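Local structure of lantibiotic dehydratase (Microbispora corallina, 5EHK) at residues A[690-702]-A[710-724]. The protein probably dehydrates serine and threonine residues of the precursor peptide of the lantibiotic NAI-107, using glutamyl-tRNA as the source of the activating glutamate. Numbering follows the deposited sequence.
Sequences PLWRMDQLRGPAD and WDAALDRWRAEWNVP
Trp717, rising from the later turns of helix 707-721, is sandwiched between two aliphatic groups. Leu697 CD1 lies over one face of its indole, 3.8 Å from the centroid of the six-membered ring, in a CH-pi contact, and Val723 CG2 covers the opposite face. The same Val723 CG2 meets a face of Trp692, 3.5 Å from the centroid of its five-membered ring; a small branched side chain suits this place because one methyl can fit between two indoles. Pro724 CD closes on Trp692 CH2 at 3.4 Å. Met694 adds an oblique Met-aromatic contact to Trp717. Near the start of the helix, Leu697 CD2 approaches Trp710 CZ3, while Ala713 is small enough to let Pro700 CB come within 3.6 Å of its CB.

The contact closes a strand-turn-helix connection: the chain leaves strand 685-693 through a short 3-10 segment (695-697) and a further loop, then runs back, roughly antiparallel, in helix 707-721. Strand 760-763 and helix 743-755 adjoin it, and Lys468 of the second subunit packs on Glu720 and Trp721.

Indole N-H groups supply most of the polar links. Trp692 NE1 donates to the backbone carbonyl Trp721 O (3.2 Å), approaching from above the carbonyl plane. Gln696, its chain extended beyond CG (chi2 174°), carries OE1 into the ring plane of Trp721 to accept from NE1 at 3.2 Å in a nearly straight bond (167°), whereas its NE2 reaches Glu720 OE2 only weakly. An amide suits this position by accepting and donating at once. Trp717 NE1 makes a weak, bent hydrogen bond to Arg693 O (3.4 Å).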
loop_
_atom_site.group_PDB
_atom_site.type_symbol
_atom_site.label_atom_id
_atom_site.label_comp_id
_atom_site.label_asym_id
_atom_site.label_seq_id
_atom_site.Cartn_x
_atom_site.Cartn_y
_atom_site.Cartn_z
ATOM N N PRO A 690 18.617 -9.643 26.291
ATOM C CA PRO A 690 19.607 -8.921 25.488
ATOM C C PRO A 690 19.899 -9.672 24.198
ATOM O O PRO A 690 19.696 -10.883 24.126
ATOM C CB PRO A 690 20.845 -8.866 26.402
ATOM C CG PRO A 690 20.312 -9.077 27.769
ATOM C CD PRO A 690 19.176 -10.050 27.589
ATOM N N LEU A 691 20.386 -8.937 23.203
ATOM C CA LEU A 691 20.318 -9.357 21.810
ATOM C C LEU A 691 21.526 -9.017 20.923
ATOM O O LEU A 691 21.859 -7.849 20.747
ATOM C CB LEU A 691 19.117 -8.658 21.230
ATOM C CG LEU A 691 18.106 -9.620 20.687
ATOM C CD1 LEU A 691 16.845 -8.811 20.391
ATOM C CD2 LEU A 691 18.742 -10.231 19.447
ATOM N N TRP A 692 22.146 -10.027 20.324
ATOM C CA TRP A 692 23.278 -9.791 19.415
ATOM C C TRP A 692 23.001 -10.289 17.998
ATOM O O TRP A 692 22.752 -11.478 17.800
ATOM C CB TRP A 692 24.549 -10.489 19.932
ATOM C CG TRP A 692 25.182 -9.815 21.097
ATOM C CD1 TRP A 692 26.100 -8.819 21.054
ATOM C CD2 TRP A 692 24.946 -10.090 22.483
ATOM N NE1 TRP A 692 26.449 -8.442 22.325
ATOM C CE2 TRP A 692 25.752 -9.208 23.222
ATOM C CE3 TRP A 692 24.128 -10.989 23.167
ATOM C CZ2 TRP A 692 25.768 -9.200 24.614
ATOM C CZ3 TRP A 692 24.137 -10.975 24.537
ATOM C CH2 TRP A 692 24.955 -10.084 25.252
ATOM N N ARG A 693 23.059 -9.409 17.004
ATOM C CA ARG A 693 22.937 -9.887 15.626
ATOM C C ARG A 693 24.234 -10.563 15.255
ATOM O O ARG A 693 25.246 -10.319 15.888
ATOM C CB ARG A 693 22.650 -8.767 14.639
ATOM C CG ARG A 693 21.409 -7.939 14.937
ATOM C CD ARG A 693 21.097 -7.003 13.763
ATOM N NE ARG A 693 21.018 -7.723 12.497
ATOM C CZ ARG A 693 19.936 -7.727 11.734
ATOM N NH1 ARG A 693 18.873 -7.025 12.097
ATOM N NH2 ARG A 693 19.928 -8.413 10.609
ATOM N N MET A 694 24.203 -11.437 14.255
ATOM C CA MET A 694 25.417 -12.137 13.838
ATOM C C MET A 694 25.779 -11.960 12.351
ATOM O O MET A 694 26.395 -12.857 11.773
ATOM C CB MET A 694 25.304 -13.630 14.151
ATOM C CG MET A 694 24.965 -13.941 15.586
ATOM S SD MET A 694 25.046 -15.717 15.911
ATOM C CE MET A 694 24.326 -16.294 14.404
ATOM N N ASP A 695 25.397 -10.828 11.746
ATOM C CA ASP A 695 25.658 -10.545 10.322
ATOM C C ASP A 695 27.159 -10.660 9.957
ATOM O O ASP A 695 27.548 -11.361 9.015
ATOM C CB ASP A 695 25.186 -9.137 9.957
ATOM C CG ASP A 695 23.777 -8.833 10.445
ATOM O OD1 ASP A 695 23.609 -8.557 11.652
ATOM O OD2 ASP A 695 22.839 -8.851 9.626
ATOM N N GLN A 696 27.996 -9.985 10.737
ATOM C CA GLN A 696 29.441 -9.971 10.520
ATOM C C GLN A 696 30.035 -11.371 10.436
ATOM O O GLN A 696 31.112 -11.565 9.879
ATOM C CB GLN A 696 30.133 -9.256 11.677
ATOM C CG GLN A 696 29.876 -7.770 11.776
ATOM C CD GLN A 696 30.494 -7.197 13.031
ATOM O OE1 GLN A 696 30.736 -7.926 14.006
ATOM N NE2 GLN A 696 30.755 -5.891 13.023
ATOM N N LEU A 697 29.358 -12.338 11.040
ATOM C CA LEU A 697 29.889 -13.685 11.107
ATOM C C LEU A 697 29.483 -14.539 9.902
ATOM O O LEU A 697 29.914 -15.690 9.783
ATOM C CB LEU A 697 29.445 -14.356 12.409
ATOM C CG LEU A 697 30.050 -13.861 13.719
ATOM C CD1 LEU A 697 29.241 -14.385 14.878
ATOM C CD2 LEU A 697 31.472 -14.330 13.833
ATOM N N ARG A 698 28.658 -13.986 9.014
ATOM C CA ARG A 698 28.111 -14.788 7.919
ATOM C C ARG A 698 29.184 -15.118 6.898
ATOM O O ARG A 698 29.321 -16.269 6.476
ATOM C CB ARG A 698 26.954 -14.066 7.237
ATOM C CG ARG A 698 25.678 -14.074 8.041
ATOM C CD ARG A 698 24.685 -13.093 7.465
ATOM N NE ARG A 698 23.567 -12.849 8.371
ATOM C CZ ARG A 698 22.714 -11.835 8.243
ATOM N NH1 ARG A 698 22.857 -10.967 7.251
ATOM N NH2 ARG A 698 21.721 -11.683 9.110
ATOM N N GLY A 699 29.944 -14.097 6.517
ATOM C CA GLY A 699 31.069 -14.259 5.620
ATOM C C GLY A 699 32.193 -15.135 6.151
ATOM O O GLY A 699 32.708 -15.969 5.409
ATOM N N PRO A 700 32.613 -14.926 7.415
ATOM C CA PRO A 700 33.628 -15.813 8.005
ATOM C C PRO A 700 33.140 -17.247 8.207
ATOM O O PRO A 700 33.953 -18.171 8.257
ATOM C CB PRO A 700 33.943 -15.150 9.347
ATOM C CG PRO A 700 33.634 -13.722 9.141
ATOM C CD PRO A 700 32.453 -13.694 8.203
ATOM N N ALA A 701 31.833 -17.425 8.354
ATOM C CA ALA A 701 31.245 -18.751 8.279
ATOM C C ALA A 701 31.265 -19.103 6.794
ATOM O O ALA A 701 31.463 -18.213 5.973
ATOM C CB ALA A 701 29.840 -18.730 8.806
ATOM N N ASP A 702 31.123 -20.383 6.453
ATOM C CA ASP A 702 31.108 -20.863 5.046
ATOM C C ASP A 702 32.366 -20.672 4.158
ATOM O O ASP A 702 32.476 -21.307 3.101
ATOM C CB ASP A 702 29.832 -20.414 4.290
ATOM C CG ASP A 702 29.851 -18.935 3.882
ATOM O OD1 ASP A 702 30.880 -18.444 3.355
ATOM O OD2 ASP A 702 28.822 -18.253 4.101
ATOM N N TRP A 710 37.991 -19.282 11.501
ATOM C CA TRP A 710 36.660 -18.987 12.035
ATOM C C TRP A 710 36.748 -18.497 13.478
ATOM O O TRP A 710 36.227 -17.428 13.808
ATOM C CB TRP A 710 35.737 -20.216 11.904
ATOM C CG TRP A 710 34.459 -20.225 12.756
ATOM C CD1 TRP A 710 34.151 -21.102 13.764
ATOM C CD2 TRP A 710 33.338 -19.329 12.658
ATOM N NE1 TRP A 710 32.913 -20.814 14.288
ATOM C CE2 TRP A 710 32.397 -19.727 13.633
ATOM C CE3 TRP A 710 33.040 -18.233 11.846
ATOM C CZ2 TRP A 710 31.190 -19.063 13.819
ATOM C CZ3 TRP A 710 31.839 -17.577 12.032
ATOM C CH2 TRP A 710 30.928 -17.993 13.010
ATOM N N ASP A 711 37.433 -19.274 14.317
ATOM C CA ASP A 711 37.594 -18.963 15.736
ATOM C C ASP A 711 38.073 -17.528 15.978
ATOM O O ASP A 711 37.682 -16.895 16.958
ATOM C CB ASP A 711 38.551 -19.963 16.398
ATOM C CG ASP A 711 37.880 -21.295 16.732
ATOM O OD1 ASP A 711 36.844 -21.611 16.119
ATOM O OD2 ASP A 711 38.390 -22.038 17.600
ATOM N N ALA A 712 38.919 -17.015 15.087
ATOM C CA ALA A 712 39.410 -15.642 15.210
ATOM C C ALA A 712 38.288 -14.621 15.014
ATOM O O ALA A 712 38.129 -13.702 15.821
ATOM C CB ALA A 712 40.552 -15.382 14.227
ATOM N N ALA A 713 37.526 -14.789 13.934
ATOM C CA ALA A 713 36.392 -13.922 13.649
ATOM C C ALA A 713 35.393 -13.956 14.803
ATOM O O ALA A 713 34.766 -12.944 15.124
ATOM C CB ALA A 713 35.729 -14.308 12.339
ATOM N N LEU A 714 35.225 -15.132 15.397
ATOM C CA LEU A 714 34.362 -15.290 16.563
ATOM C C LEU A 714 34.827 -14.447 17.739
ATOM O O LEU A 714 34.060 -13.667 18.303
ATOM C CB LEU A 714 34.355 -16.735 17.030
ATOM C CG LEU A 714 33.029 -17.470 16.942
ATOM C CD1 LEU A 714 33.217 -18.838 17.568
ATOM C CD2 LEU A 714 31.920 -16.681 17.609
ATOM N N ASP A 715 36.090 -14.650 18.112
ATOM C CA ASP A 715 36.731 -13.945 19.216
ATOM C C ASP A 715 36.728 -12.451 18.950
ATOM O O ASP A 715 36.569 -11.636 19.870
ATOM C CB ASP A 715 38.181 -14.412 19.332
ATOM C CG ASP A 715 38.306 -15.796 19.948
ATOM O OD1 ASP A 715 37.507 -16.137 20.852
ATOM O OD2 ASP A 715 39.202 -16.548 19.507
ATOM N N ARG A 716 36.914 -12.103 17.681
ATOM C CA ARG A 716 36.858 -10.719 17.231
ATOM C C ARG A 716 35.454 -10.164 17.461
ATOM O O ARG A 716 35.296 -9.117 18.085
ATOM C CB ARG A 716 37.322 -10.609 15.766
ATOM C CG ARG A 716 37.540 -9.197 15.237
ATOM C CD ARG A 716 38.567 -9.191 14.095
ATOM N NE ARG A 716 38.211 -10.080 12.984
ATOM C CZ ARG A 716 38.847 -11.215 12.689
ATOM N NH1 ARG A 716 39.879 -11.625 13.418
ATOM N NH2 ARG A 716 38.451 -11.952 11.662
ATOM N N TRP A 717 34.447 -10.877 16.953
ATOM C CA TRP A 717 33.043 -10.539 17.186
ATOM C C TRP A 717 32.697 -10.561 18.668
ATOM O O TRP A 717 32.037 -9.658 19.169
ATOM C CB TRP A 717 32.117 -11.494 16.435
ATOM C CG TRP A 717 30.633 -11.302 16.745
ATOM C CD1 TRP A 717 29.824 -10.292 16.302
ATOM C CD2 TRP A 717 29.796 -12.164 17.536
ATOM N NE1 TRP A 717 28.543 -10.465 16.777
ATOM C CE2 TRP A 717 28.500 -11.605 17.533
ATOM C CE3 TRP A 717 30.017 -13.349 18.243
ATOM C CZ2 TRP A 717 27.435 -12.193 18.210
ATOM C CZ3 TRP A 717 28.963 -13.929 18.914
ATOM C CH2 TRP A 717 27.684 -13.353 18.892
ATOM N N ARG A 718 33.120 -11.613 19.355
ATOM C CA ARG A 718 32.818 -11.774 20.769
ATOM C C ARG A 718 33.319 -10.602 21.605
ATOM O O ARG A 718 32.621 -10.114 22.490
ATOM C CB ARG A 718 33.386 -13.089 21.292
ATOM C CG ARG A 718 32.380 -13.892 22.083
ATOM C CD ARG A 718 32.748 -15.373 22.166
ATOM N NE ARG A 718 33.853 -15.656 23.082
ATOM C CZ ARG A 718 33.810 -15.447 24.394
ATOM N NH1 ARG A 718 32.726 -14.922 24.951
ATOM N NH2 ARG A 718 34.858 -15.744 25.153
ATOM N N ALA A 719 34.523 -10.132 21.309
ATOM C CA ALA A 719 35.115 -9.059 22.096
ATOM C C ALA A 719 34.668 -7.664 21.622
ATOM O O ALA A 719 34.728 -6.699 22.376
ATOM C CB ALA A 719 36.622 -9.176 22.076
ATOM N N GLU A 720 34.195 -7.571 20.384
ATOM C CA GLU A 720 33.792 -6.295 19.806
ATOM C C GLU A 720 32.439 -5.780 20.316
ATOM O O GLU A 720 32.161 -4.568 20.259
ATOM C CB GLU A 720 33.741 -6.401 18.287
ATOM C CG GLU A 720 33.388 -5.095 17.589
ATOM C CD GLU A 720 33.157 -5.306 16.115
ATOM O OE1 GLU A 720 33.492 -6.421 15.650
ATOM O OE2 GLU A 720 32.618 -4.386 15.441
ATOM N N TRP A 721 31.582 -6.691 20.777
ATOM C CA TRP A 721 30.239 -6.295 21.205
ATOM C C TRP A 721 29.987 -6.755 22.634
ATOM O O TRP A 721 28.906 -6.523 23.188
ATOM C CB TRP A 721 29.178 -6.867 20.260
ATOM C CG TRP A 721 29.353 -6.426 18.850
ATOM C CD1 TRP A 721 29.796 -7.180 17.806
ATOM C CD2 TRP A 721 29.120 -5.118 18.327
ATOM N NE1 TRP A 721 29.839 -6.426 16.661
ATOM C CE2 TRP A 721 29.435 -5.153 16.960
ATOM C CE3 TRP A 721 28.677 -3.924 18.884
ATOM C CZ2 TRP A 721 29.315 -4.039 16.143
ATOM C CZ3 TRP A 721 28.563 -2.821 18.076
ATOM C CH2 TRP A 721 28.882 -2.883 16.718
ATOM N N ASN A 722 31.013 -7.366 23.227
ATOM C CA ASN A 722 30.966 -7.869 24.595
ATOM C C ASN A 722 29.970 -9.027 24.754
ATOM O O ASN A 722 29.160 -9.062 25.680
ATOM C CB ASN A 722 30.650 -6.744 25.589
ATOM C CG ASN A 722 30.932 -7.140 27.039
ATOM O OD1 ASN A 722 31.786 -7.996 27.335
ATOM N ND2 ASN A 722 30.170 -6.548 27.952
ATOM N N VAL A 723 30.078 -9.998 23.856
ATOM C CA VAL A 723 29.244 -11.184 23.888
ATOM C C VAL A 723 29.792 -12.136 24.927
ATOM O O VAL A 723 30.981 -12.473 24.912
ATOM C CB VAL A 723 29.226 -11.881 22.498
ATOM C CG1 VAL A 723 28.407 -13.168 22.508
ATOM C CG2 VAL A 723 28.744 -10.921 21.443
ATOM N N PRO A 724 28.922 -12.583 25.836
ATOM C CA PRO A 724 29.271 -13.577 26.852
ATOM C C PRO A 724 29.767 -14.892 26.256
ATOM O O PRO A 724 29.650 -15.139 25.055
ATOM C CB PRO A 724 27.956 -13.777 27.618
ATOM C CG PRO A 724 26.893 -13.170 26.756
ATOM C CD PRO A 724 27.565 -12.059 26.029
#